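Ribonuclease mar1, putative (Trypanosoma cruzi, PDB 1YZV) is of unknown function but belongs to the isochorismatase superfamily of mostly hydrolases, and is a putative ribonuclease. Local coordinates at residues C123-A128 with Q161-D166. Residues are numbered along the deposited sequence; the frame is centred on the assembly and turned at random.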
loop_
_atom_site.group_PDB
_atom_site.type_symbol
_atom_site.label_atom_id
_atom_site.label_comp_id
_atom_site.label_asym_id
_atom_site.label_seq_id
_atom_site.Cartn_x
_atom_site.Cartn_y
_atom_site.Cartn_z
ATOM N N CYS A 123 19.743 6.525 -6.557
ATOM C CA CYS A 123 19.647 7.153 -7.877
ATOM C C CYS A 123 18.271 7.037 -8.549
ATOM O O CYS A 123 17.758 8.007 -9.116
ATOM C CB CYS A 123 20.837 6.667 -8.755
ATOM S SG CYS A 123 22.537 7.245 -8.018
ATOM N N ILE A 124 17.610 5.885 -8.438
ATOM C CA ILE A 124 16.312 5.740 -9.018
ATOM C C ILE A 124 15.272 6.625 -8.313
ATOM O O ILE A 124 14.506 7.330 -8.962
ATOM C CB ILE A 124 15.809 4.281 -8.964
ATOM C CG1 ILE A 124 16.800 3.361 -9.642
ATOM C CG2 ILE A 124 14.354 4.168 -9.481
ATOM C CD1 ILE A 124 16.669 3.344 -11.033
ATOM N N LEU A 125 15.170 6.483 -7.004
ATOM C CA LEU A 125 14.303 7.309 -6.208
ATOM C C LEU A 125 14.459 8.807 -6.501
ATOM O O LEU A 125 13.455 9.517 -6.646
ATOM C CB LEU A 125 14.573 7.070 -4.724
ATOM C CG LEU A 125 13.681 7.838 -3.744
ATOM C CD1 LEU A 125 12.239 7.459 -3.932
ATOM C CD2 LEU A 125 14.119 7.647 -2.280
ATOM N N GLN A 126 15.685 9.312 -6.379
ATOM C CA GLN A 126 15.942 10.721 -6.598
ATOM C C GLN A 126 15.674 11.210 -8.042
ATOM O O GLN A 126 15.256 12.338 -8.245
ATOM C CB GLN A 126 17.359 11.131 -6.124
ATOM C CG GLN A 126 17.546 10.817 -4.643
ATOM C CD GLN A 126 18.743 11.422 -4.019
ATOM O OE1 GLN A 126 19.227 12.490 -4.447
ATOM N NE2 GLN A 126 19.249 10.756 -2.977
ATOM N N THR A 127 15.901 10.354 -9.022
ATOM C CA THR A 127 15.559 10.658 -10.419
ATOM C C THR A 127 14.047 10.788 -10.595
ATOM O O THR A 127 13.574 11.701 -11.258
ATOM C CB THR A 127 16.162 9.589 -11.381
ATOM O OG1 THR A 127 17.592 9.523 -11.226
ATOM C CG2 THR A 127 15.824 9.883 -12.836
ATOM N N ALA A 128 13.282 9.864 -10.017
ATOM C CA ALA A 128 11.824 9.925 -10.077
ATOM C C ALA A 128 11.337 11.245 -9.489
ATOM O O ALA A 128 10.488 11.900 -10.084
ATOM C CB ALA A 128 11.171 8.754 -9.329
ATOM N N GLN A 161 5.328 4.092 -4.918
ATOM C CA GLN A 161 3.938 3.707 -5.128
ATOM C C GLN A 161 2.967 4.703 -4.472
ATOM O O GLN A 161 1.852 4.911 -4.958
ATOM C CB GLN A 161 3.695 2.283 -4.634
ATOM C CG GLN A 161 4.403 1.220 -5.521
ATOM C CD GLN A 161 4.191 -0.188 -5.011
ATOM O OE1 GLN A 161 4.439 -0.438 -3.835
ATOM N NE2 GLN A 161 3.841 -1.148 -5.913
ATOM N N SER A 162 3.378 5.354 -3.396
ATOM C CA SER A 162 2.550 6.435 -2.855
ATOM C C SER A 162 2.527 7.754 -3.708
ATOM O O SER A 162 1.696 8.624 -3.457
ATOM C CB SER A 162 3.014 6.781 -1.468
ATOM O OG SER A 162 4.188 7.545 -1.638
ATOM N N TRP A 163 3.319 7.868 -4.776
ATOM C CA TRP A 163 3.302 9.092 -5.606
ATOM C C TRP A 163 2.459 9.040 -6.932
ATOM O O TRP A 163 2.586 9.927 -7.840
ATOM C CB TRP A 163 4.714 9.475 -5.973
ATOM C CG TRP A 163 5.667 9.640 -4.867
ATOM C CD1 TRP A 163 5.396 10.029 -3.600
ATOM C CD2 TRP A 163 7.079 9.757 -5.022
ATOM N NE1 TRP A 163 6.557 10.182 -2.893
ATOM C CE2 TRP A 163 7.602 10.155 -3.778
ATOM C CE3 TRP A 163 7.956 9.557 -6.096
ATOM C CZ2 TRP A 163 8.958 10.226 -3.547
ATOM C CZ3 TRP A 163 9.320 9.702 -5.864
ATOM C CH2 TRP A 163 9.790 10.085 -4.615
ATOM N N SER A 164 1.661 7.983 -7.064
ATOM C CA SER A 164 0.764 7.775 -8.255
ATOM C C SER A 164 -0.077 9.027 -8.612
ATOM O O SER A 164 -0.303 9.370 -9.786
ATOM C CB SER A 164 -0.151 6.541 -7.966
ATOM O OG SER A 164 -0.715 5.990 -9.152
ATOM N N GLY A 165 -0.553 9.700 -7.583
ATOM C CA GLY A 165 -1.411 10.868 -7.757
ATOM C C GLY A 165 -0.749 11.946 -8.572
ATOM O O GLY A 165 -1.419 12.672 -9.329
ATOM N N ASP A 166 0.576 12.015 -8.470
ATOM C CA ASP A 166 1.364 13.060 -9.103
ATOM C C ASP A 166 2.070 12.627 -10.354
ATOM O O ASP A 166 2.825 13.450 -10.914
ATOM C CB ASP A 166 2.391 13.586 -8.107
ATOM C CG ASP A 166 1.743 14.434 -6.998
ATOM O OD1 ASP A 166 0.580 14.925 -7.157
ATOM O OD2 ASP A 166 2.383 14.549 -5.948
#
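The indole of W163 points its six-membered ring at helix 120-133 and meets it through two aliphatic groups, L125 and A128, which stand one turn apart. A128 CB sits at the ring's edge, near its plane, 4.0 Å from W163 CZ3. L125 comes in obliquely, its side chain at about a right angle to that of the tryptophan, and only one methyl does the touching: L125 CD1 lies 3.7 Å from W163 CH2. CB of L125 does not point at the loop; with CG anti to the backbone N (chi1 -177°), the chain turns so that CD1 reaches the six-membered ring. The short methyl of alanine lets the broad indole come close to the helix, while leucine has the length to reach the neighbouring ring atom, CH2. No hydrogen bond crosses between the segments; the attraction is purely apolar.

In the isochorismatase fold, a six-stranded parallel sheet of order 3-2-1-4-5-6 flanked by helices in a Rossmann-like arrangement, this contact ties helix 120-133 to the loop that leads from helix 150-161 into strand 168-171. A type I turn from Q161 to S164 carries W163 as its third residue, and the indole also packs on C168. M160 touches both L125 and A128, extending the apolar patch. The tetramer closes over it as well: R11 of the second subunit makes a cation-pi contact with W163. On the helix, T127 OG1 donates to C123 O at 2.6 Å, approaching from the opposite face of the carbonyl to T127 N, and accepts from M96 N, a double role suited to a hydroxyl.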